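Local coordinates for octopine dehydrogenase (Pecten maximus, PDB 3C7A), which catalyses the NADH-dependent reductive condensation of L-arginine with pyruvate to D-octopine, and the reverse oxidation of D-octopine, at residues T2-V7 with E28-T33; E38-T43 with I72-E77; L233-I238 with K301-L306. All blocks are in the same frame, centred on the assembly; numbering follows the deposited sequence.

Interaction 1 (T2-V7 with E28-T33). With EDO (1,2-ethanediol), chain G.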
loop_
_atom_site.group_PDB
_atom_site.type_symbol
_atom_site.label_atom_id
_atom_site.label_comp_id
_atom_site.label_asym_id
_atom_site.label_seq_id
_atom_site.Cartn_x
_atom_site.Cartn_y
_atom_site.Cartn_z
ATOM N N THR A 2 17.987 15.177 -19.970
ATOM C CA THR A 2 17.633 13.752 -19.708
ATOM C C THR A 2 17.209 13.559 -18.250
ATOM O O THR A 2 17.930 13.954 -17.329
ATOM C CB THR A 2 18.817 12.806 -20.036
ATOM O OG1 THR A 2 19.422 13.200 -21.275
ATOM C CG2 THR A 2 18.348 11.356 -20.145
ATOM N N VAL A 3 16.032 12.963 -18.057
ATOM C CA VAL A 3 15.540 12.597 -16.726
ATOM C C VAL A 3 15.900 11.135 -16.442
ATOM O O VAL A 3 15.602 10.249 -17.246
ATOM C CB VAL A 3 14.004 12.813 -16.598
ATOM C CG1 VAL A 3 13.515 12.464 -15.195
ATOM C CG2 VAL A 3 13.625 14.253 -16.944
ATOM N N LYS A 4 16.543 10.897 -15.298
ATOM C CA LYS A 4 17.029 9.562 -14.927
ATOM C C LYS A 4 16.179 8.914 -13.825
ATOM O O LYS A 4 15.965 9.512 -12.765
ATOM C CB LYS A 4 18.507 9.630 -14.521
ATOM C CG LYS A 4 19.431 10.027 -15.670
ATOM C CD LYS A 4 20.787 10.507 -15.190
ATOM C CE LYS A 4 21.624 11.001 -16.363
ATOM N NZ LYS A 4 22.970 11.485 -15.948
ATOM N N VAL A 5 15.706 7.693 -14.091
ATOM C CA VAL A 5 14.734 6.994 -13.230
ATOM C C VAL A 5 15.197 5.577 -12.842
ATOM O O VAL A 5 15.595 4.791 -13.707
ATOM C CB VAL A 5 13.332 6.903 -13.923
ATOM C CG1 VAL A 5 12.299 6.234 -13.015
ATOM C CG2 VAL A 5 12.836 8.282 -14.361
ATOM N N CYS A 6 15.133 5.259 -11.547
ATOM C CA CYS A 6 15.425 3.906 -11.041
ATOM C C CYS A 6 14.169 3.209 -10.496
ATOM O O CYS A 6 13.483 3.745 -9.618
ATOM C CB CYS A 6 16.525 3.946 -9.966
ATOM S SG CYS A 6 16.928 2.341 -9.178
ATOM N N VAL A 7 13.884 2.017 -11.023
ATOM C CA VAL A 7 12.750 1.188 -10.583
ATOM C C VAL A 7 13.240 0.023 -9.707
ATOM O O VAL A 7 14.144 -0.716 -10.105
ATOM C CB VAL A 7 11.939 0.629 -11.794
ATOM C CG1 VAL A 7 10.735 -0.186 -11.326
ATOM C CG2 VAL A 7 11.490 1.754 -12.728
ATOM N N GLU A 28 15.973 7.947 -19.311
ATOM C CA GLU A 28 16.876 6.800 -19.127
ATOM C C GLU A 28 16.468 5.974 -17.893
ATOM O O GLU A 28 16.354 6.514 -16.787
ATOM C CB GLU A 28 18.332 7.281 -19.006
ATOM C CG GLU A 28 19.364 6.180 -18.750
ATOM C CD GLU A 28 20.755 6.725 -18.444
ATOM O OE1 GLU A 28 21.390 7.307 -19.351
ATOM O OE2 GLU A 28 21.220 6.559 -17.295
ATOM N N VAL A 29 16.261 4.669 -18.087
ATOM C CA VAL A 29 15.738 3.781 -17.034
ATOM C C VAL A 29 16.760 2.736 -16.559
ATOM O O VAL A 29 17.401 2.066 -17.376
ATOM C CB VAL A 29 14.429 3.058 -17.492
ATOM C CG1 VAL A 29 13.927 2.078 -16.428
ATOM C CG2 VAL A 29 13.336 4.068 -17.836
ATOM N N ARG A 30 16.895 2.606 -15.236
ATOM C CA ARG A 30 17.712 1.559 -14.610
ATOM C C ARG A 30 16.867 0.691 -13.669
ATOM O O ARG A 30 16.037 1.210 -12.922
ATOM C CB ARG A 30 18.890 2.171 -13.841
ATOM C CG ARG A 30 19.826 3.006 -14.703
ATOM C CD ARG A 30 21.141 3.311 -14.002
ATOM N NE ARG A 30 21.027 4.371 -12.998
ATOM C CZ ARG A 30 20.980 5.675 -13.267
ATOM N NH1 ARG A 30 21.013 6.110 -14.522
ATOM N NH2 ARG A 30 20.887 6.548 -12.274
ATOM N N VAL A 31 17.083 -0.624 -13.712
ATOM C CA VAL A 31 16.327 -1.576 -12.883
ATOM C C VAL A 31 17.222 -2.230 -11.819
ATOM O O VAL A 31 18.305 -2.735 -12.133
ATOM C CB VAL A 31 15.631 -2.674 -13.749
ATOM C CG1 VAL A 31 14.808 -3.628 -12.882
ATOM C CG2 VAL A 31 14.747 -2.046 -14.819
ATOM N N LEU A 32 16.757 -2.212 -10.568
ATOM C CA LEU A 32 17.462 -2.832 -9.438
ATOM C C LEU A 32 16.576 -3.845 -8.700
ATOM O O LEU A 32 15.439 -3.530 -8.331
ATOM C CB LEU A 32 17.962 -1.752 -8.460
ATOM C CG LEU A 32 18.667 -2.164 -7.157
ATOM C CD1 LEU A 32 20.102 -2.621 -7.410
ATOM C CD2 LEU A 32 18.647 -1.030 -6.135
ATOM N N THR A 33 17.104 -5.055 -8.494
ATOM C CA THR A 33 16.438 -6.099 -7.692
ATOM C C THR A 33 17.431 -6.856 -6.795
ATOM O O THR A 33 18.531 -7.208 -7.231
ATOM C CB THR A 33 15.605 -7.098 -8.561
ATOM O OG1 THR A 33 15.194 -8.216 -7.761
ATOM C CG2 THR A 33 16.405 -7.609 -9.761
HETATM C C1 EDO G . 24.383 2.971 -15.974
HETATM O O1 EDO G . 24.637 2.368 -17.248
HETATM C C2 EDO G . 24.873 4.414 -15.987
HETATM O O2 EDO G . 24.179 5.142 -17.006
#

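Interaction 2 (E38-T43 with I72-E77). With NAD (nicotinamide-adenine-dinucleotide), chain B.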
loop_
_atom_site.group_PDB
_atom_site.type_symbol
_atom_site.label_atom_id
_atom_site.label_comp_id
_atom_site.label_asym_id
_atom_site.label_seq_id
_atom_site.Cartn_x
_atom_site.Cartn_y
_atom_site.Cartn_z
ATOM N N GLU A 38 18.159 -12.704 -9.141
ATOM C CA GLU A 38 17.025 -12.417 -10.037
ATOM C C GLU A 38 17.398 -11.548 -11.251
ATOM O O GLU A 38 16.812 -11.701 -12.330
ATOM C CB GLU A 38 15.866 -11.775 -9.253
ATOM C CG GLU A 38 14.490 -11.897 -9.921
ATOM C CD GLU A 38 13.344 -11.365 -9.058
ATOM O OE1 GLU A 38 13.463 -10.250 -8.504
ATOM O OE2 GLU A 38 12.313 -12.063 -8.945
ATOM N N ALA A 39 18.365 -10.648 -11.071
ATOM C CA ALA A 39 18.813 -9.742 -12.138
ATOM C C ALA A 39 19.517 -10.460 -13.296
ATOM O O ALA A 39 19.301 -10.121 -14.462
ATOM C CB ALA A 39 19.701 -8.635 -11.571
ATOM N N GLU A 40 20.356 -11.443 -12.966
ATOM C CA GLU A 40 21.045 -12.260 -13.974
ATOM C C GLU A 40 20.082 -13.151 -14.766
ATOM O O GLU A 40 20.289 -13.385 -15.959
ATOM C CB GLU A 40 22.149 -13.113 -13.338
ATOM C CG GLU A 40 23.406 -12.336 -12.949
ATOM C CD GLU A 40 24.606 -13.237 -12.690
ATOM O OE1 GLU A 40 24.959 -14.042 -13.582
ATOM O OE2 GLU A 40 25.204 -13.133 -11.599
ATOM N N ARG A 41 19.037 -13.639 -14.095
ATOM C CA ARG A 41 17.996 -14.458 -14.732
ATOM C C ARG A 41 17.193 -13.667 -15.771
ATOM O O ARG A 41 16.866 -14.194 -16.838
ATOM C CB ARG A 41 17.044 -15.053 -13.684
ATOM C CG ARG A 41 17.675 -16.041 -12.702
ATOM C CD ARG A 41 17.943 -17.409 -13.332
ATOM N NE ARG A 41 18.204 -18.430 -12.315
ATOM C CZ ARG A 41 18.794 -19.601 -12.546
ATOM N NH1 ARG A 41 19.208 -19.922 -13.767
ATOM N NH2 ARG A 41 18.978 -20.456 -11.548
ATOM N N TRP A 42 16.884 -12.411 -15.446
ATOM C CA TRP A 42 16.152 -11.501 -16.338
ATOM C C TRP A 42 16.953 -11.196 -17.611
ATOM O O TRP A 42 16.419 -11.293 -18.718
ATOM C CB TRP A 42 15.805 -10.196 -15.597
ATOM C CG TRP A 42 14.746 -9.313 -16.250
ATOM C CD1 TRP A 42 14.440 -9.229 -17.583
ATOM C CD2 TRP A 42 13.891 -8.364 -15.589
ATOM N NE1 TRP A 42 13.440 -8.308 -17.787
ATOM C CE2 TRP A 42 13.084 -7.761 -16.582
ATOM C CE3 TRP A 42 13.722 -7.974 -14.253
ATOM C CZ2 TRP A 42 12.124 -6.786 -16.282
ATOM C CZ3 TRP A 42 12.763 -7.004 -13.952
ATOM C CH2 TRP A 42 11.979 -6.421 -14.966
ATOM N N THR A 43 18.228 -10.840 -17.446
ATOM C CA THR A 43 19.110 -10.469 -18.564
ATOM C C THR A 43 19.299 -11.605 -19.583
ATOM O O THR A 43 19.338 -11.361 -20.794
ATOM C CB THR A 43 20.496 -9.976 -18.056
ATOM O OG1 THR A 43 20.316 -8.971 -17.049
ATOM C CG2 THR A 43 21.326 -9.388 -19.195
ATOM N N ILE A 72 20.008 -3.724 -16.160
ATOM C CA ILE A 72 19.307 -4.514 -15.139
ATOM C C ILE A 72 20.344 -5.216 -14.248
ATOM O O ILE A 72 21.070 -6.099 -14.712
ATOM C CB ILE A 72 18.329 -5.551 -15.772
ATOM C CG1 ILE A 72 17.299 -4.851 -16.672
ATOM C CG2 ILE A 72 17.625 -6.368 -14.684
ATOM C CD1 ILE A 72 16.571 -5.772 -17.649
ATOM N N THR A 73 20.401 -4.826 -12.973
ATOM C CA THR A 73 21.510 -5.212 -12.085
ATOM C C THR A 73 21.129 -5.377 -10.601
ATOM O O THR A 73 20.016 -5.036 -10.191
ATOM C CB THR A 73 22.696 -4.205 -12.216
ATOM O OG1 THR A 73 23.793 -4.623 -11.393
ATOM C CG2 THR A 73 22.268 -2.789 -11.815
ATOM N N LYS A 74 22.066 -5.907 -9.810
ATOM C CA LYS A 74 21.916 -6.002 -8.353
ATOM C C LYS A 74 22.847 -5.045 -7.587
ATOM O O LYS A 74 22.825 -5.008 -6.351
ATOM C CB LYS A 74 22.116 -7.450 -7.872
ATOM C CG LYS A 74 23.564 -7.944 -7.875
ATOM C CD LYS A 74 23.713 -9.215 -7.045
ATOM C CE LYS A 74 25.160 -9.685 -6.976
ATOM N NZ LYS A 74 25.649 -10.242 -8.272
ATOM N N ASP A 75 23.651 -4.279 -8.326
ATOM C CA ASP A 75 24.633 -3.349 -7.751
ATOM C C ASP A 75 24.029 -1.947 -7.563
ATOM O O ASP A 75 23.702 -1.279 -8.547
ATOM C CB ASP A 75 25.881 -3.292 -8.651
ATOM C CG ASP A 75 27.045 -2.507 -8.036
ATOM O OD1 ASP A 75 26.872 -1.824 -7.001
ATOM O OD2 ASP A 75 28.153 -2.571 -8.609
ATOM N N PRO A 76 23.876 -1.501 -6.295
ATOM C CA PRO A 76 23.298 -0.186 -5.980
ATOM C C PRO A 76 24.140 1.025 -6.413
ATOM O O PRO A 76 23.584 2.106 -6.619
ATOM C CB PRO A 76 23.162 -0.217 -4.453
ATOM C CG PRO A 76 24.183 -1.197 -4.001
ATOM C CD PRO A 76 24.235 -2.245 -5.072
ATOM N N GLU A 77 25.456 0.850 -6.540
ATOM C CA GLU A 77 26.347 1.948 -6.948
ATOM C C GLU A 77 26.102 2.388 -8.397
ATOM O O GLU A 77 26.206 3.575 -8.717
ATOM C CB GLU A 77 27.822 1.576 -6.731
ATOM C CG GLU A 77 28.793 2.759 -6.850
ATOM C CD GLU A 77 30.242 2.399 -6.546
ATOM O OE1 GLU A 77 30.613 1.206 -6.634
ATOM O OE2 GLU A 77 31.023 3.321 -6.226
HETATM P PA NAD B . 4.401 -9.469 -6.822
HETATM O O1A NAD B . 3.884 -10.569 -5.978
HETATM O O2A NAD B . 4.245 -9.791 -8.259
HETATM O O5B NAD B . 5.950 -9.179 -6.464
HETATM C C5B NAD B . 6.923 -10.207 -6.454
HETATM C C4B NAD B . 8.322 -9.601 -6.353
HETATM O O4B NAD B . 8.612 -9.237 -5.013
HETATM C C3B NAD B . 9.423 -10.569 -6.771
HETATM O O3B NAD B . 9.758 -10.446 -8.134
HETATM C C2B NAD B . 10.588 -10.205 -5.871
HETATM O O2B NAD B . 11.429 -9.248 -6.476
HETATM C C1B NAD B . 9.930 -9.604 -4.639
HETATM N N9A NAD B . 9.917 -10.634 -3.578
HETATM C C8A NAD B . 8.937 -11.575 -3.374
HETATM N N7A NAD B . 9.285 -12.347 -2.321
HETATM C C5A NAD B . 10.475 -11.917 -1.847
HETATM C C6A NAD B . 11.269 -12.354 -0.790
HETATM N N6A NAD B . 11.005 -13.527 -0.216
HETATM N N1A NAD B . 12.468 -11.710 -0.527
HETATM C C2A NAD B . 12.867 -10.641 -1.311
HETATM N N3A NAD B . 12.069 -10.216 -2.361
HETATM C C4A NAD B . 10.889 -10.841 -2.627
HETATM O O3 NAD B . 3.633 -8.100 -6.424
HETATM P PN NAD B . 2.833 -7.193 -7.497
HETATM O O1N NAD B . 1.787 -8.032 -8.126
HETATM O O2N NAD B . 3.812 -6.484 -8.352
HETATM O O5D NAD B . 2.063 -6.102 -6.590
HETATM C C5D NAD B . 2.726 -5.211 -5.714
HETATM C C4D NAD B . 1.734 -4.653 -4.690
HETATM O O4D NAD B . 0.613 -4.059 -5.333
HETATM C C3D NAD B . 1.201 -5.743 -3.769
HETATM O O3D NAD B . 1.254 -5.291 -2.435
HETATM C C2D NAD B . -0.236 -5.952 -4.219
HETATM O O2D NAD B . -1.077 -6.278 -3.136
HETATM C C1D NAD B . -0.604 -4.614 -4.853
HETATM N N1N NAD B . -1.621 -4.725 -5.927
HETATM C C2N NAD B . -1.457 -5.579 -6.993
HETATM C C3N NAD B . -2.430 -5.663 -7.995
HETATM C C7N NAD B . -2.136 -6.406 -9.274
HETATM O O7N NAD B . -3.101 -6.556 -10.181
HETATM N N7N NAD B . -0.847 -6.936 -9.498
HETATM C C4N NAD B . -3.574 -4.866 -7.904
HETATM C C5N NAD B . -3.734 -3.998 -6.823
HETATM C C6N NAD B . -2.744 -3.939 -5.843
HETATM O O HOH W 1 24.025 -12.220 -9.355
HETATM O O HOH W 2 21.483 -5.816 -17.989
#

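Interaction 3 (L233-I238 with K301-L306)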
loop_
_atom_site.group_PDB
_atom_site.type_symbol
_atom_site.label_atom_id
_atom_site.label_comp_id
_atom_site.label_asym_id
_atom_site.label_seq_id
_atom_site.Cartn_x
_atom_site.Cartn_y
_atom_site.Cartn_z
ATOM N N LEU A 233 -19.794 -17.214 -0.787
ATOM C CA LEU A 233 -19.435 -15.911 -1.331
ATOM C C LEU A 233 -18.668 -15.079 -0.309
ATOM O O LEU A 233 -18.765 -15.313 0.896
ATOM C CB LEU A 233 -20.687 -15.158 -1.788
ATOM C CG LEU A 233 -21.404 -15.719 -3.017
ATOM C CD1 LEU A 233 -22.879 -15.347 -2.995
ATOM C CD2 LEU A 233 -20.743 -15.230 -4.296
ATOM N N PHE A 234 -17.882 -14.031 -0.868
ATOM C CA PHE A 234 -16.927 -13.355 0.004
ATOM C C PHE A 234 -17.434 -11.976 0.410
ATOM O O PHE A 234 -18.158 -11.835 1.396
ATOM C CB PHE A 234 -15.567 -13.235 -0.683
ATOM C CG PHE A 234 -14.515 -12.574 0.162
ATOM C CD1 PHE A 234 -13.876 -13.275 1.170
ATOM C CD2 PHE A 234 -14.167 -11.251 -0.053
ATOM C CE1 PHE A 234 -12.908 -12.669 1.948
ATOM C CE2 PHE A 234 -13.200 -10.640 0.724
ATOM C CZ PHE A 234 -12.569 -11.349 1.725
ATOM N N TYR A 235 -17.594 -10.886 -0.381
ATOM C CA TYR A 235 -18.227 -9.590 -0.096
ATOM C C TYR A 235 -19.756 -9.680 -0.039
ATOM O O TYR A 235 -20.389 -9.044 0.807
ATOM C CB TYR A 235 -17.815 -8.531 -1.129
ATOM C CG TYR A 235 -16.327 -8.249 -1.222
ATOM C CD1 TYR A 235 -15.566 -8.769 -2.270
ATOM C CD2 TYR A 235 -15.684 -7.447 -0.275
ATOM C CE1 TYR A 235 -14.197 -8.509 -2.370
ATOM C CE2 TYR A 235 -14.315 -7.181 -0.364
ATOM C CZ TYR A 235 -13.580 -7.715 -1.415
ATOM O OH TYR A 235 -12.229 -7.458 -1.512
ATOM N N GLN A 236 -20.339 -10.472 -0.940
ATOM C CA GLN A 236 -21.797 -10.605 -1.040
ATOM C C GLN A 236 -22.394 -11.629 -0.060
ATOM O O GLN A 236 -23.597 -11.909 -0.106
ATOM C CB GLN A 236 -22.215 -10.927 -2.485
ATOM C CG GLN A 236 -22.018 -9.771 -3.474
ATOM C CD GLN A 236 -22.523 -10.073 -4.883
ATOM O OE1 GLN A 236 -23.056 -11.152 -5.157
ATOM N NE2 GLN A 236 -22.355 -9.111 -5.787
ATOM N N GLY A 237 -21.558 -12.163 0.832
ATOM C CA GLY A 237 -21.989 -13.172 1.804
ATOM C C GLY A 237 -22.111 -12.712 3.251
ATOM O O GLY A 237 -22.379 -13.526 4.140
ATOM N N ILE A 238 -21.923 -11.414 3.490
ATOM C CA ILE A 238 -21.979 -10.838 4.843
ATOM C C ILE A 238 -23.399 -10.791 5.430
ATOM O O ILE A 238 -24.385 -10.808 4.688
ATOM C CB ILE A 238 -21.351 -9.413 4.897
ATOM C CG1 ILE A 238 -22.053 -8.463 3.915
ATOM C CG2 ILE A 238 -19.843 -9.475 4.637
ATOM C CD1 ILE A 238 -21.944 -6.989 4.280
ATOM N N LYS A 301 -22.454 -4.872 -8.274
ATOM C CA LYS A 301 -22.225 -5.722 -9.451
ATOM C C LYS A 301 -20.763 -6.123 -9.667
ATOM O O LYS A 301 -20.488 -7.171 -10.259
ATOM C CB LYS A 301 -22.766 -5.051 -10.719
ATOM C CG LYS A 301 -24.273 -5.165 -10.895
ATOM C CD LYS A 301 -24.721 -4.556 -12.216
ATOM C CE LYS A 301 -26.217 -4.743 -12.435
ATOM N NZ LYS A 301 -26.650 -4.255 -13.777
ATOM N N SER A 302 -19.834 -5.295 -9.193
ATOM C CA SER A 302 -18.401 -5.560 -9.360
ATOM C C SER A 302 -17.875 -6.698 -8.473
ATOM O O SER A 302 -16.789 -7.227 -8.720
ATOM C CB SER A 302 -17.582 -4.281 -9.142
ATOM O OG SER A 302 -17.751 -3.783 -7.826
ATOM N N TYR A 303 -18.648 -7.073 -7.453
ATOM C CA TYR A 303 -18.275 -8.164 -6.546
ATOM C C TYR A 303 -18.883 -9.520 -6.944
ATOM O O TYR A 303 -18.922 -10.452 -6.134
ATOM C CB TYR A 303 -18.668 -7.825 -5.100
ATOM C CG TYR A 303 -17.925 -6.662 -4.464
ATOM C CD1 TYR A 303 -16.584 -6.403 -4.765
ATOM C CD2 TYR A 303 -18.558 -5.840 -3.530
ATOM C CE1 TYR A 303 -15.903 -5.341 -4.171
ATOM C CE2 TYR A 303 -17.886 -4.779 -2.927
ATOM C CZ TYR A 303 -16.560 -4.535 -3.253
ATOM O OH TYR A 303 -15.894 -3.488 -2.658
ATOM N N LYS A 304 -19.342 -9.625 -8.190
ATOM C CA LYS A 304 -20.033 -10.820 -8.685
ATOM C C LYS A 304 -19.119 -12.048 -8.790
ATOM O O LYS A 304 -18.140 -12.042 -9.541
ATOM C CB LYS A 304 -20.688 -10.520 -10.042
ATOM C CG LYS A 304 -21.504 -11.662 -10.637
ATOM C CD LYS A 304 -21.852 -11.379 -12.094
ATOM C CE LYS A 304 -22.655 -12.514 -12.719
ATOM N NZ LYS A 304 -24.059 -12.566 -12.213
ATOM N N GLY A 305 -19.447 -13.086 -8.021
ATOM C CA GLY A 305 -18.788 -14.394 -8.124
ATOM C C GLY A 305 -17.507 -14.619 -7.334
ATOM O O GLY A 305 -16.815 -15.618 -7.554
ATOM N N LEU A 306 -17.191 -13.712 -6.409
ATOM C CA LEU A 306 -15.950 -13.795 -5.625
ATOM C C LEU A 306 -16.154 -14.572 -4.317
ATOM O O LEU A 306 -17.078 -14.277 -3.555
ATOM C CB LEU A 306 -15.389 -12.392 -5.348
ATOM C CG LEU A 306 -15.297 -11.391 -6.514
ATOM C CD1 LEU A 306 -14.906 -10.006 -6.018
ATOM C CD2 LEU A 306 -14.334 -11.856 -7.609
HETATM O O HOH W 3 -18.707 -11.605 -3.478
HETATM O O HOH W 4 -22.539 -13.402 -7.176
#

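Interaction 1 (T2-V7 with E28-T33)
The opening beta-alpha-beta unit of the NADH-binding domain brings strands 3-7 and 28-32 side by side, Lys4 next to Glu28, Val5 to Val29, Cys6 to Arg30 and Val7 to Val31. The strands run parallel, their axes 4.8 Å apart at closest and turned by 22°. Five backbone hydrogen bonds stitch them, donors alternating between strands: Glu28 N to Val3 O, Val5 N to Glu28 O, Arg30 N to Val5 O, Val7 N to Arg30 O and Leu32 N to Val7 O. The last is nearly straight, 176° at its hydrogen. Cys6 CA also makes a CA-H...O contact with Arg30 O at 3.3 Å.

This is the Rossmann-type fold: helix 12-21 makes the crossover between the strands and packs on the valine face, where Val7 CG2 meets Val29 CG1 at 4.4 Å. Just past Val7 the chain reaches Gly10 and Gly11, which bind NADH.

The other face begins polar. Arg30 bends at chi3 (-77°), and its guanidinium lies beside the extended Glu28 side chain; Arg30 NH1 and Glu28 OE2 form a salt bridge of 2.8 Å, with Glu28 CD at the guanidinium edge, in plane. A bond from Arg30 NE to Ala79 O fixes the group further. Lys4 CB approaches the same guanidinium obliquely, 4.3 Å from Arg30 NH1. An ethanediol, probably from the crystallisation liquor, adds a weak bond from its O2 to Glu28 OE2. Farther along, Cys6 SG touches Leu32 CB at 4.3 Å; Cys6 also touches Ile80, and Leu32 Ala79, of helix 76-80.

Interaction 2 (E38-T43 with I72-E77)
Trp42 turns a ring face to Ile72, whose CD1 sits 4.0 Å from the centroid of the five-membered ring and only 6° off its normal, a clear CH-pi contact. In the Rossmann-type domain this is where helix 38-46 packs against strand 71-73, the sheet neighbour of strand 27-32. The Trp42 and Ile72 side chains cross at about a right angle. With Trp42 CG anti to the backbone N (chi1 -165°), the side chain leaves the helix toward the strand. The indole also stacks with His15 and touches Val31.

One turn back, Ala39 CB rests on the strand backbone, 3.7 Å from Thr73 C, a fit consistent with its small size. Thr43 and Ile72 slide past each other in opposite directions, with Thr43 OG1 4.2 Å from Ile72 CB. On the solvent-exposed side, Glu40 and Lys74 do not pair directly; water 1 links them, donating to Glu40 OE2 and accepting from Lys74 NZ.

Glu38, at the start of the helix, faces the cofactor instead. Its carboxylate spans the adenine-side ribose: NAD O2B donates to Glu38 OE1 at 3.0 Å, and NAD O3B lies 3.1 Å from Glu38 OE2. Thr33 OG1 is a second partner of OE1, steadying the carboxylate. An alanine here would probably leave both ribose hydroxyls and Thr33 OG1 without their carboxylate mate and weaken the hold on NADH.

Beyond the strand, Thr73 OG1 accepts from Asp75 N in an ST turn, and Asp75 N-caps the next helix: Glu77 N reaches Asp75 OD1 at 3.1 Å, from above the carboxylate plane.

Interaction 3 (L233-I238 with K301-L306)
Tyr235 and Tyr303 both hold CG anti to the carbonyl carbon, at chi1 of -60° and -66°, which brings the two rings together. They stack face to face, centroids 4.2 Å apart and planes at 17°. The overlap is shifted: Tyr235 CG lies over the centre of the Tyr303 ring, and Tyr303 CE1 is displaced toward the rim of Tyr235. Their nearest atoms are Tyr235 CD1 and Tyr303 CD1, at 3.6 Å, and Tyr235 CB adds a CH-pi contact to the same Tyr303 face. On the opposite face of Tyr235, Phe234 comes edge on, its CD2 over the centre of the ring. Leu306 CD1 closes in at the ring edge, 4.0 Å from Tyr235 CD1.

Beside the rings the backbones meet through Leu306 O. It accepts a bent bond from Phe234 N at 2.8 Å and a second from water 3, which also donates to Tyr303 O and accepts from Gln236 N. Gln236 runs out extended, bringing NE2 to 3.7 Å from Tyr303 C, while water 4 joins Gln236 OE1 to Gly305 N. Tyr303 to Leu306 form a type II beta turn, with Gly305 taking the positive phi at its third position.

Both loops belong to the alpha-helical domain of the opine dehydrogenases. Tyr235 is held between the Tyr303 stack on one face and the edge of Phe234 on the other, and Tyr235 OH is hydrogen-bonded to His212 NE2, which makes this tyrosine a second-shell neighbour of the catalytic, pyruvate-binding histidine of the active site.

Interactions 1 and 2 reach the same sheet, their centres 12 Å apart. Strand 27-32 of interaction 1 neighbours strand 71-73 of interaction 2 and leads in the chain to helix 38-46; Val31 O takes the amide of Thr73, and Leu32 CD1 packs on Lys74. Interaction 1 is mostly buried and rests on backbone hydrogen bonds; interaction 2 is partly buried, has no direct hydrogen bond between its segments, and depends on side-chain packing with a water bridge on its exposed side. Interaction 3, centred about 40 Å from interaction 1, is a surface contact between loops of the other domain, built on aromatic stacking and waters. Interaction 2 touches the cofactor through Glu38, and interaction 3 reaches the catalytic histidine.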